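Local structure of putative mandelate racemase (Bordetella bronchiseptica, 3OZM) at residues L172-A177 with I198-N203; H304-I309 with E329-H334. The protein probably acts as a magnesium-dependent sugar acid dehydratase or related enzyme of the mandelate racemase group in the enolase superfamily, and binds D-xylaric acid. All coordinates share one frame; numbering follows the deposited sequence.

Contact 1: L172-A177 with I198-N203; sequences LKVGRA and ILVDAN. With MG (magnesium ion), chain I; DXL (D-xylaric acid), chain J.
L172 pairs with V200 in two parallel strands, 169-173 and 197-201, which are joined through helix 178-192 as a beta-alpha-beta unit. L172 N donates to L199 O, and D201 N returns the bond to L172 O at 2.9 Å. The side chains of L172 and V200 lie on the face that packs toward helix 178-192, where L172 meets M188.

K173 lies beside D201 on the other face, and the two side chains point the same way. A bend at the second torsion (chi2 -68°) turns the lysine chain along D201, and NZ ends near the carboxylate and the ligand. There NZ makes a salt bridge to D201 OD2 and a hydrogen bond to DXL OAE, though the exact place of NZ is less sure.

V174 continues the ladder past the strand end, with V174 N bonded to D201 O at 2.9 Å. V174 CG2 presses against V200 CG1 at 3.5 Å, a tight contact between side chains that cross at about a right angle. The same methyl touches A202 CB. Water 1 lies within hydrogen-bonding distance of both V174 O and N203 OD1.

D201 OD2 binds the magnesium ion at 2.2 Å. D201 OD1 accepts from water 2, itself a magnesium ligand, and from N203 N at 2.9 Å, which closes an Asx turn. This turn fixes the carboxylate and sets N203 beside the ligand. N203 ND2 donates to DXL OAC at 3.0 Å.

DXL OAC and OAK also bind the metal, and E227 and E254 complete its shell. D201 OD2 and two ligand oxygens thus share one magnesium ion, and the contact places the acid at the strand ends.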
ATOM      1  N   LEU A 172     -15.870  21.464 -13.456  1.00 12.73           N
ATOM      2  CA  LEU A 172     -16.034  22.910 -13.661  1.00 14.64           C
ATOM      3  C   LEU A 172     -15.185  23.680 -12.668  1.00 17.18           C
ATOM      4  O   LEU A 172     -15.254  23.437 -11.453  1.00 16.35           O
ATOM      5  CB  LEU A 172     -17.502  23.313 -13.458  1.00 17.26           C
ATOM      6  CG  LEU A 172     -17.813  24.816 -13.467  1.00 18.25           C
ATOM      7  CD1 LEU A 172     -17.689  25.376 -14.897  1.00 18.97           C
ATOM      8  CD2 LEU A 172     -19.204  25.089 -12.888  1.00 19.90           C
ATOM      9  N   LYS A 173     -14.397  24.614 -13.184  1.00 14.87           N
ATOM     10  CA  LYS A 173     -13.628  25.518 -12.346  1.00 16.08           C
ATOM     11  C   LYS A 173     -14.509  26.648 -11.814  1.00 23.04           C
ATOM     12  O   LYS A 173     -15.308  27.244 -12.551  1.00 16.71           O
ATOM     13  CB  LYS A 173     -12.433  26.086 -13.127  1.00 17.07           C
ATOM     14  CG  LYS A 173     -11.533  25.016 -13.680  1.00 21.06           C
ATOM     15  CD  LYS A 173     -10.822  24.279 -12.558  1.00 18.81           C
ATOM     16  CE  LYS A 173      -9.817  23.301 -13.125  1.00 27.10           C
ATOM     17  NZ  LYS A 173      -8.823  22.897 -12.097  1.00 29.15           N
ATOM     18  N   VAL A 174     -14.370  26.935 -10.526  1.00 18.36           N
ATOM     19  CA  VAL A 174     -15.144  28.006  -9.900  1.00 20.53           C
ATOM     20  C   VAL A 174     -14.282  28.826  -8.962  1.00 21.18           C
ATOM     21  O   VAL A 174     -13.129  28.481  -8.695  1.00 19.00           O
ATOM     22  CB  VAL A 174     -16.335  27.456  -9.089  1.00 17.81           C
ATOM     23  CG1 VAL A 174     -17.219  26.585  -9.955  1.00 16.31           C
ATOM     24  CG2 VAL A 174     -15.825  26.686  -7.849  1.00 18.10           C
ATOM     25  N   GLY A 175     -14.841  29.925  -8.461  1.00 25.49           N
ATOM     26  CA  GLY A 175     -14.188  30.663  -7.396  1.00 23.17           C
ATOM     27  C   GLY A 175     -14.092  32.164  -7.564  1.00 30.65           C
ATOM     28  O   GLY A 175     -14.000  32.893  -6.580  1.00 33.87           O
ATOM     29  N   ARG A 176     -14.095  32.642  -8.801  1.00 26.15           N
ATOM     30  CA  ARG A 176     -13.915  34.071  -9.002  1.00 27.48           C
ATOM     31  C   ARG A 176     -15.218  34.824  -8.771  1.00 24.68           C
ATOM     32  O   ARG A 176     -15.230  35.888  -8.153  1.00 30.37           O
ATOM     33  CB  ARG A 176     -13.344  34.379 -10.386  1.00 27.52           C
ATOM     34  CG  ARG A 176     -12.818  35.811 -10.495  1.00 31.91           C
ATOM     35  CD  ARG A 176     -12.017  36.015 -11.757  1.00 32.32           C
ATOM     36  NE  ARG A 176     -12.827  35.724 -12.927  1.00 39.52           N
ATOM     37  CZ  ARG A 176     -12.343  35.573 -14.153  1.00 41.03           C
ATOM     38  NH1 ARG A 176     -11.037  35.679 -14.372  1.00 42.93           N
ATOM     39  NH2 ARG A 176     -13.173  35.308 -15.156  1.00 40.96           N
ATOM     40  N   ALA A 177     -16.309  34.261  -9.266  1.00 24.61           N
ATOM     41  CA  ALA A 177     -17.612  34.907  -9.171  1.00 30.06           C
ATOM     42  C   ALA A 177     -18.677  33.879  -8.787  1.00 24.21           C
ATOM     43  O   ALA A 177     -19.330  33.299  -9.652  1.00 25.83           O
ATOM     44  CB  ALA A 177     -17.956  35.575 -10.502  1.00 28.55           C
ATOM     45  N   ILE A 198     -21.049  15.789 -12.402  1.00 16.88           N
ATOM     46  CA  ILE A 198     -20.440  17.097 -12.514  1.00 15.33           C
ATOM     47  C   ILE A 198     -19.614  17.363 -11.267  1.00 16.12           C
ATOM     48  O   ILE A 198     -20.136  17.341 -10.149  1.00 17.76           O
ATOM     49  CB  ILE A 198     -21.505  18.193 -12.663  1.00 15.59           C
ATOM     50  CG1 ILE A 198     -22.333  17.940 -13.927  1.00 20.44           C
ATOM     51  CG2 ILE A 198     -20.836  19.559 -12.713  1.00 18.48           C
ATOM     52  CD1 ILE A 198     -23.453  18.930 -14.151  1.00 20.11           C
ATOM     53  N   LEU A 199     -18.325  17.586 -11.471  1.00 14.64           N
ATOM     54  CA  LEU A 199     -17.397  17.887 -10.400  1.00 13.50           C
ATOM     55  C   LEU A 199     -17.129  19.395 -10.398  1.00 17.17           C
ATOM     56  O   LEU A 199     -17.219  20.053 -11.436  1.00 16.92           O
ATOM     57  CB  LEU A 199     -16.077  17.158 -10.646  1.00 15.91           C
ATOM     58  CG  LEU A 199     -16.034  15.630 -10.528  1.00 15.95           C
ATOM     59  CD1 LEU A 199     -17.159  14.916 -11.291  1.00 20.10           C
ATOM     60  CD2 LEU A 199     -14.657  15.124 -10.992  1.00 16.09           C
ATOM     61  N   VAL A 200     -16.770  19.934  -9.243  1.00 15.52           N
ATOM     62  CA  VAL A 200     -16.446  21.347  -9.145  1.00 14.20           C
ATOM     63  C   VAL A 200     -15.090  21.509  -8.462  1.00 17.46           C
ATOM     64  O   VAL A 200     -14.761  20.755  -7.533  1.00 17.35           O
ATOM     65  CB  VAL A 200     -17.546  22.066  -8.331  1.00 18.39           C
ATOM     66  CG1 VAL A 200     -17.111  23.446  -7.916  1.00 25.36           C
ATOM     67  CG2 VAL A 200     -18.859  22.097  -9.129  1.00 15.63           C
ATOM     68  N   ASP A 201     -14.319  22.502  -8.909  1.00 15.23           N
ATOM     69  CA  ASP A 201     -12.956  22.717  -8.425  1.00 12.55           C
ATOM     70  C   ASP A 201     -12.743  24.204  -8.222  1.00 17.10           C
ATOM     71  O   ASP A 201     -12.756  24.978  -9.184  1.00 19.07           O
ATOM     72  CB  ASP A 201     -11.956  22.181  -9.455  1.00 13.77           C
ATOM     73  CG  ASP A 201     -10.513  22.220  -8.969  1.00 17.55           C
ATOM     74  OD1 ASP A 201     -10.199  22.862  -7.932  1.00 17.63           O
ATOM     75  OD2 ASP A 201      -9.684  21.610  -9.662  1.00 16.30           O
ATOM     76  N   ALA A 202     -12.543  24.606  -6.969  1.00 13.80           N
ATOM     77  CA  ALA A 202     -12.352  26.021  -6.652  1.00 11.49           C
ATOM     78  C   ALA A 202     -10.886  26.463  -6.576  1.00 15.73           C
ATOM     79  O   ALA A 202     -10.619  27.632  -6.382  1.00 16.00           O
ATOM     80  CB  ALA A 202     -13.091  26.368  -5.327  1.00 14.98           C
ATOM     81  N   ASN A 203      -9.934  25.533  -6.726  1.00 14.06           N
ATOM     82  CA  ASN A 203      -8.519  25.895  -6.645  1.00 14.53           C
ATOM     83  C   ASN A 203      -8.156  26.784  -5.443  1.00 16.06           C
ATOM     84  O   ASN A 203      -7.417  27.754  -5.589  1.00 14.66           O
ATOM     85  CB  ASN A 203      -8.081  26.578  -7.945  1.00 16.18           C
ATOM     86  CG  ASN A 203      -8.023  25.613  -9.103  1.00 15.51           C
ATOM     87  OD1 ASN A 203      -8.966  25.512  -9.888  1.00 18.84           O
ATOM     88  ND2 ASN A 203      -6.916  24.886  -9.211  1.00 17.75           N
TER
HETATM   89 MG    MG I 390      -7.706  20.802  -9.010  1.00 21.10          MG
HETATM   90  OAA DXL J 391      -5.814  24.047 -14.234  1.00 27.99           O
HETATM   91  OAB DXL J 391      -3.409  23.520 -13.063  1.00 28.71           O
HETATM   92  OAC DXL J 391      -6.560  22.175 -10.368  1.00 18.92           O
HETATM   93  OAD DXL J 391      -6.390  19.502 -12.784  1.00 24.42           O
HETATM   94  OAE DXL J 391      -6.620  24.625 -12.254  1.00 25.84           O
HETATM   95  CAF DXL J 391      -5.774  24.069 -12.992  1.00 27.70           C
HETATM   96  CAG DXL J 391      -4.614  23.352 -12.295  1.00 26.82           C
HETATM   97  CAH DXL J 391      -4.916  21.846 -12.191  1.00 22.55           C
HETATM   98  CAI DXL J 391      -6.344  21.604 -11.667  1.00 19.03           C
HETATM   99  CAJ DXL J 391      -6.793  20.129 -11.781  1.00 22.41           C
HETATM  100  OAK DXL J 391      -7.555  19.649 -10.908  1.00 18.81           O
HETATM  101  OAL DXL J 391      -3.899  21.215 -11.405  1.00 34.45           O
HETATM  102  O   HOH W   1     -10.671  27.608  -9.989  1.00 18.43           O
HETATM  103  O   HOH W   2      -7.712  22.161  -7.411  1.00 19.01           O

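Contact 2: H304-I309 with E329-H334; sequences HTFNDI and EWDITH. With DXL (D-xylaric acid), chain J.
E329 OE2 lies only 2.4 Å from DXL OAD; an acid group probably holds a proton and donates it, though a gap this short should be read with caution. S144 OG is hydrogen-bonded to the same E329 oxygen. The other oxygen, E329 OE1, accepts from T305 N at 3.0 Å, on its anti side and 27° out of the carboxylate plane. The glutamate chain is extended, with CG anti to the backbone N (chi1 -177°), and this carries the carboxylate from the strand across to the ligand.

T305 passes E329 in the opposite direction. Its hydroxyl donates to E329 O at 2.7 Å, from above the carbonyl plane. Water 3 donates to T305 OG1 and accepts from D331 N, adding a second link between loop and strand.

F306 stacks on the carboxylate of D331. The two planes are 21° apart, and D331 OD2 sits over one ring face, offset toward the rim. The fit is modelled too tight, so its closeness is doubtful. D331 is held in turn: OD1 accepts from T333 OG1 through its syn lone pair and from T333 N in an Asx turn, while OD2 forms a salt bridge with R33. Water 4 donates to D331 OD2.

H304 NE2 and DXL OAL are hydrogen-bonded at 2.6 Å, and either may be the donor. The ligand oxygen meets the ring at its edge. H304 ND1 is bonded to D277 OD2, which fixes the ring's rotation. A histidine hydrogen-bonded to an aspartate, with a glutamate on strand 328-331, resembles the mandelate racemase active site at the ends of the barrel strands.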
ATOM      1  N   HIS A 304      -5.352  13.533  -8.637  1.00 13.71           N
ATOM      2  CA  HIS A 304      -5.053  14.579  -9.602  1.00 13.81           C
ATOM      3  C   HIS A 304      -4.043  13.991 -10.596  1.00 17.36           C
ATOM      4  O   HIS A 304      -3.148  13.226 -10.195  1.00 13.92           O
ATOM      5  CB  HIS A 304      -4.461  15.772  -8.857  1.00 13.91           C
ATOM      6  CG  HIS A 304      -3.928  16.857  -9.746  1.00 16.68           C
ATOM      7  ND1 HIS A 304      -2.641  16.845 -10.246  1.00 15.48           N
ATOM      8  CD2 HIS A 304      -4.493  18.008 -10.187  1.00 18.35           C
ATOM      9  CE1 HIS A 304      -2.442  17.935 -10.970  1.00 21.05           C
ATOM     10  NE2 HIS A 304      -3.545  18.664 -10.938  1.00 18.12           N
ATOM     11  N   THR A 305      -4.183  14.318 -11.883  1.00 13.23           N
ATOM     12  CA  THR A 305      -3.303  13.747 -12.916  1.00 13.71           C
ATOM     13  C   THR A 305      -2.788  14.784 -13.921  1.00 19.25           C
ATOM     14  O   THR A 305      -2.068  14.440 -14.865  1.00 18.84           O
ATOM     15  CB  THR A 305      -4.030  12.686 -13.749  1.00 15.55           C
ATOM     16  OG1 THR A 305      -4.980  13.325 -14.622  1.00 17.85           O
ATOM     17  CG2 THR A 305      -4.733  11.649 -12.866  1.00 15.95           C
ATOM     18  N   PHE A 306      -3.134  16.046 -13.698  1.00 19.65           N
ATOM     19  CA  PHE A 306      -3.067  17.105 -14.711  1.00 19.22           C
ATOM     20  C   PHE A 306      -1.668  17.716 -14.921  1.00 17.38           C
ATOM     21  O   PHE A 306      -1.176  18.470 -14.081  1.00 23.40           O
ATOM     22  CB  PHE A 306      -4.074  18.189 -14.280  1.00 16.58           C
ATOM     23  CG  PHE A 306      -4.504  19.157 -15.362  1.00 17.21           C
ATOM     24  CD1 PHE A 306      -5.700  18.968 -16.055  1.00 18.76           C
ATOM     25  CD2 PHE A 306      -3.770  20.307 -15.614  1.00 15.59           C
ATOM     26  CE1 PHE A 306      -6.132  19.885 -17.009  1.00 14.89           C
ATOM     27  CE2 PHE A 306      -4.198  21.238 -16.571  1.00 21.06           C
ATOM     28  CZ  PHE A 306      -5.376  21.027 -17.266  1.00 16.53           C
ATOM     29  N   ASN A 307      -1.027  17.366 -16.034  1.00 16.06           N
ATOM     30  CA  ASN A 307       0.151  18.093 -16.516  1.00 17.24           C
ATOM     31  C   ASN A 307       0.609  17.591 -17.874  1.00 19.80           C
ATOM     32  O   ASN A 307       0.767  18.368 -18.812  1.00 16.82           O
ATOM     33  CB  ASN A 307       1.338  18.031 -15.551  1.00 16.14           C
ATOM     34  CG  ASN A 307       2.409  19.063 -15.903  1.00 19.62           C
ATOM     35  OD1 ASN A 307       2.229  20.247 -15.667  1.00 19.73           O
ATOM     36  ND2 ASN A 307       3.507  18.613 -16.501  1.00 15.86           N
ATOM     37  N   ASP A 308       0.837  16.289 -17.971  1.00 14.75           N
ATOM     38  CA  ASP A 308       1.358  15.713 -19.200  1.00 16.94           C
ATOM     39  C   ASP A 308       0.977  14.236 -19.297  1.00 17.08           C
ATOM     40  O   ASP A 308       0.387  13.681 -18.372  1.00 16.46           O
ATOM     41  CB  ASP A 308       2.874  15.926 -19.266  1.00 18.92           C
ATOM     42  CG  ASP A 308       3.611  15.303 -18.082  1.00 14.50           C
ATOM     43  OD1 ASP A 308       3.633  14.060 -18.012  1.00 16.88           O
ATOM     44  OD2 ASP A 308       4.167  16.059 -17.238  1.00 16.09           O
ATOM     45  N   ILE A 309       1.296  13.596 -20.422  1.00 15.33           N
ATOM     46  CA  ILE A 309       0.855  12.225 -20.638  1.00 16.56           C
ATOM     47  C   ILE A 309       1.555  11.237 -19.709  1.00 15.47           C
ATOM     48  O   ILE A 309       1.017  10.170 -19.433  1.00 16.67           O
ATOM     49  CB  ILE A 309       1.011  11.773 -22.112  1.00 19.79           C
ATOM     50  CG1 ILE A 309       0.182  10.512 -22.382  1.00 18.97           C
ATOM     51  CG2 ILE A 309       2.474  11.525 -22.453  1.00 20.43           C
ATOM     52  CD1 ILE A 309      -1.310  10.703 -22.201  1.00 23.23           C
ATOM     53  N   GLU A 329      -9.090  11.704 -13.827  1.00 13.98           N
ATOM     54  CA  GLU A 329      -8.932  13.011 -14.458  1.00 13.49           C
ATOM     55  C   GLU A 329      -8.222  12.908 -15.803  1.00 16.27           C
ATOM     56  O   GLU A 329      -7.119  12.374 -15.886  1.00 15.13           O
ATOM     57  CB  GLU A 329      -8.141  13.962 -13.553  1.00 15.14           C
ATOM     58  CG  GLU A 329      -8.004  15.367 -14.141  1.00 15.86           C
ATOM     59  CD  GLU A 329      -7.408  16.372 -13.187  1.00 18.18           C
ATOM     60  OE1 GLU A 329      -6.599  15.983 -12.316  1.00 16.95           O
ATOM     61  OE2 GLU A 329      -7.739  17.573 -13.336  1.00 18.73           O
ATOM     62  N   TRP A 330      -8.853  13.445 -16.844  1.00 13.18           N
ATOM     63  CA  TRP A 330      -8.237  13.515 -18.165  1.00 12.68           C
ATOM     64  C   TRP A 330      -8.277  14.951 -18.719  1.00 14.96           C
ATOM     65  O   TRP A 330      -9.344  15.461 -19.088  1.00 17.55           O
ATOM     66  CB  TRP A 330      -8.921  12.547 -19.143  1.00 14.31           C
ATOM     67  CG  TRP A 330      -8.059  12.333 -20.355  1.00 15.83           C
ATOM     68  CD1 TRP A 330      -7.869  13.207 -21.389  1.00 22.27           C
ATOM     69  CD2 TRP A 330      -7.221  11.196 -20.628  1.00 18.90           C
ATOM     70  NE1 TRP A 330      -6.967  12.682 -22.289  1.00 19.41           N
ATOM     71  CE2 TRP A 330      -6.561  11.450 -21.851  1.00 21.88           C
ATOM     72  CE3 TRP A 330      -6.978   9.986 -19.970  1.00 20.02           C
ATOM     73  CZ2 TRP A 330      -5.675  10.538 -22.425  1.00 24.30           C
ATOM     74  CZ3 TRP A 330      -6.092   9.081 -20.542  1.00 25.74           C
ATOM     75  CH2 TRP A 330      -5.453   9.363 -21.757  1.00 20.20           C
ATOM     76  N   ASP A 331      -7.116  15.591 -18.731  1.00 13.69           N
ATOM     77  CA  ASP A 331      -6.898  16.921 -19.311  1.00 17.13           C
ATOM     78  C   ASP A 331      -7.387  16.977 -20.755  1.00 17.46           C
ATOM     79  O   ASP A 331      -6.823  16.311 -21.626  1.00 17.12           O
ATOM     80  CB  ASP A 331      -5.398  17.217 -19.265  1.00 20.15           C
ATOM     81  CG  ASP A 331      -5.036  18.625 -19.732  1.00 19.55           C
ATOM     82  OD1 ASP A 331      -5.900  19.379 -20.250  1.00 17.57           O
ATOM     83  OD2 ASP A 331      -3.845  18.970 -19.569  1.00 19.16           O
ATOM     84  N   ILE A 332      -8.450  17.744 -20.999  1.00 17.15           N
ATOM     85  CA  ILE A 332      -8.936  17.969 -22.358  1.00 15.61           C
ATOM     86  C   ILE A 332      -8.593  19.364 -22.902  1.00 18.52           C
ATOM     87  O   ILE A 332      -9.081  19.757 -23.961  1.00 21.52           O
ATOM     88  CB  ILE A 332     -10.461  17.690 -22.494  1.00 18.60           C
ATOM     89  CG1 ILE A 332     -11.271  18.384 -21.392  1.00 19.49           C
ATOM     90  CG2 ILE A 332     -10.747  16.196 -22.414  1.00 17.34           C
ATOM     91  CD1 ILE A 332     -11.247  19.917 -21.440  1.00 20.39           C
ATOM     92  N   THR A 333      -7.764  20.110 -22.185  1.00 16.90           N
ATOM     93  CA  THR A 333      -7.378  21.449 -22.646  1.00 17.41           C
ATOM     94  C   THR A 333      -6.307  21.317 -23.710  1.00 20.54           C
ATOM     95  O   THR A 333      -5.766  20.236 -23.927  1.00 18.92           O
ATOM     96  CB  THR A 333      -6.848  22.363 -21.515  1.00 15.05           C
ATOM     97  OG1 THR A 333      -5.563  21.902 -21.067  1.00 17.39           O
ATOM     98  CG2 THR A 333      -7.825  22.409 -20.335  1.00 19.57           C
ATOM     99  N   HIS A 334      -5.993  22.422 -24.379  1.00 21.85           N
ATOM    100  CA  HIS A 334      -4.940  22.379 -25.388  1.00 21.73           C
ATOM    101  C   HIS A 334      -3.575  22.075 -24.752  1.00 17.10           C
ATOM    102  O   HIS A 334      -3.046  22.882 -23.988  1.00 20.17           O
ATOM    103  CB  HIS A 334      -4.874  23.693 -26.168  1.00 17.94           C
ATOM    104  CG  HIS A 334      -3.788  23.701 -27.198  1.00 18.62           C
ATOM    105  ND1 HIS A 334      -4.042  23.595 -28.548  1.00 27.72           N
ATOM    106  CD2 HIS A 334      -2.442  23.746 -27.067  1.00 18.95           C
ATOM    107  CE1 HIS A 334      -2.897  23.601 -29.208  1.00 26.29           C
ATOM    108  NE2 HIS A 334      -1.910  23.687 -28.333  1.00 24.75           N
TER
HETATM  109  OAA DXL J 391      -5.814  24.047 -14.234  1.00 27.99           O
HETATM  110  OAB DXL J 391      -3.409  23.520 -13.063  1.00 28.71           O
HETATM  111  OAC DXL J 391      -6.560  22.175 -10.368  1.00 18.92           O
HETATM  112  OAD DXL J 391      -6.390  19.502 -12.784  1.00 24.42           O
HETATM  113  OAE DXL J 391      -6.620  24.625 -12.254  1.00 25.84           O
HETATM  114  CAF DXL J 391      -5.774  24.069 -12.992  1.00 27.70           C
HETATM  115  CAG DXL J 391      -4.614  23.352 -12.295  1.00 26.82           C
HETATM  116  CAH DXL J 391      -4.916  21.846 -12.191  1.00 22.55           C
HETATM  117  CAI DXL J 391      -6.344  21.604 -11.667  1.00 19.03           C
HETATM  118  CAJ DXL J 391      -6.793  20.129 -11.781  1.00 22.41           C
HETATM  119  OAK DXL J 391      -7.555  19.649 -10.908  1.00 18.81           O
HETATM  120  OAL DXL J 391      -3.899  21.215 -11.405  1.00 34.45           O
HETATM  121  O   HOH W   3      -4.833  14.949 -16.983  1.00 17.88           O
HETATM  122  O   HOH W   4      -2.458  16.531 -18.295  1.00 21.95           O

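Overall arrangement
Both contacts are buried and both reach the same curled sheet of the barrel domain. Their centres are about 16 Å apart and they do not touch, but both meet the D-xylaric acid. Contact 1 joins two adjacent parallel strands and is built on a backbone ladder. Contact 2 joins a loop after strand 300-301 to the end of strand 328-331, mainly through side chains and waters. Contact 1 supplies a lysine, an amide and a metal-binding carboxylate. Contact 2 supplies a histidine and a glutamate and lies nearer the centre of the chain. Unlike contact 1, it also borders the three-stranded N-terminal sheet.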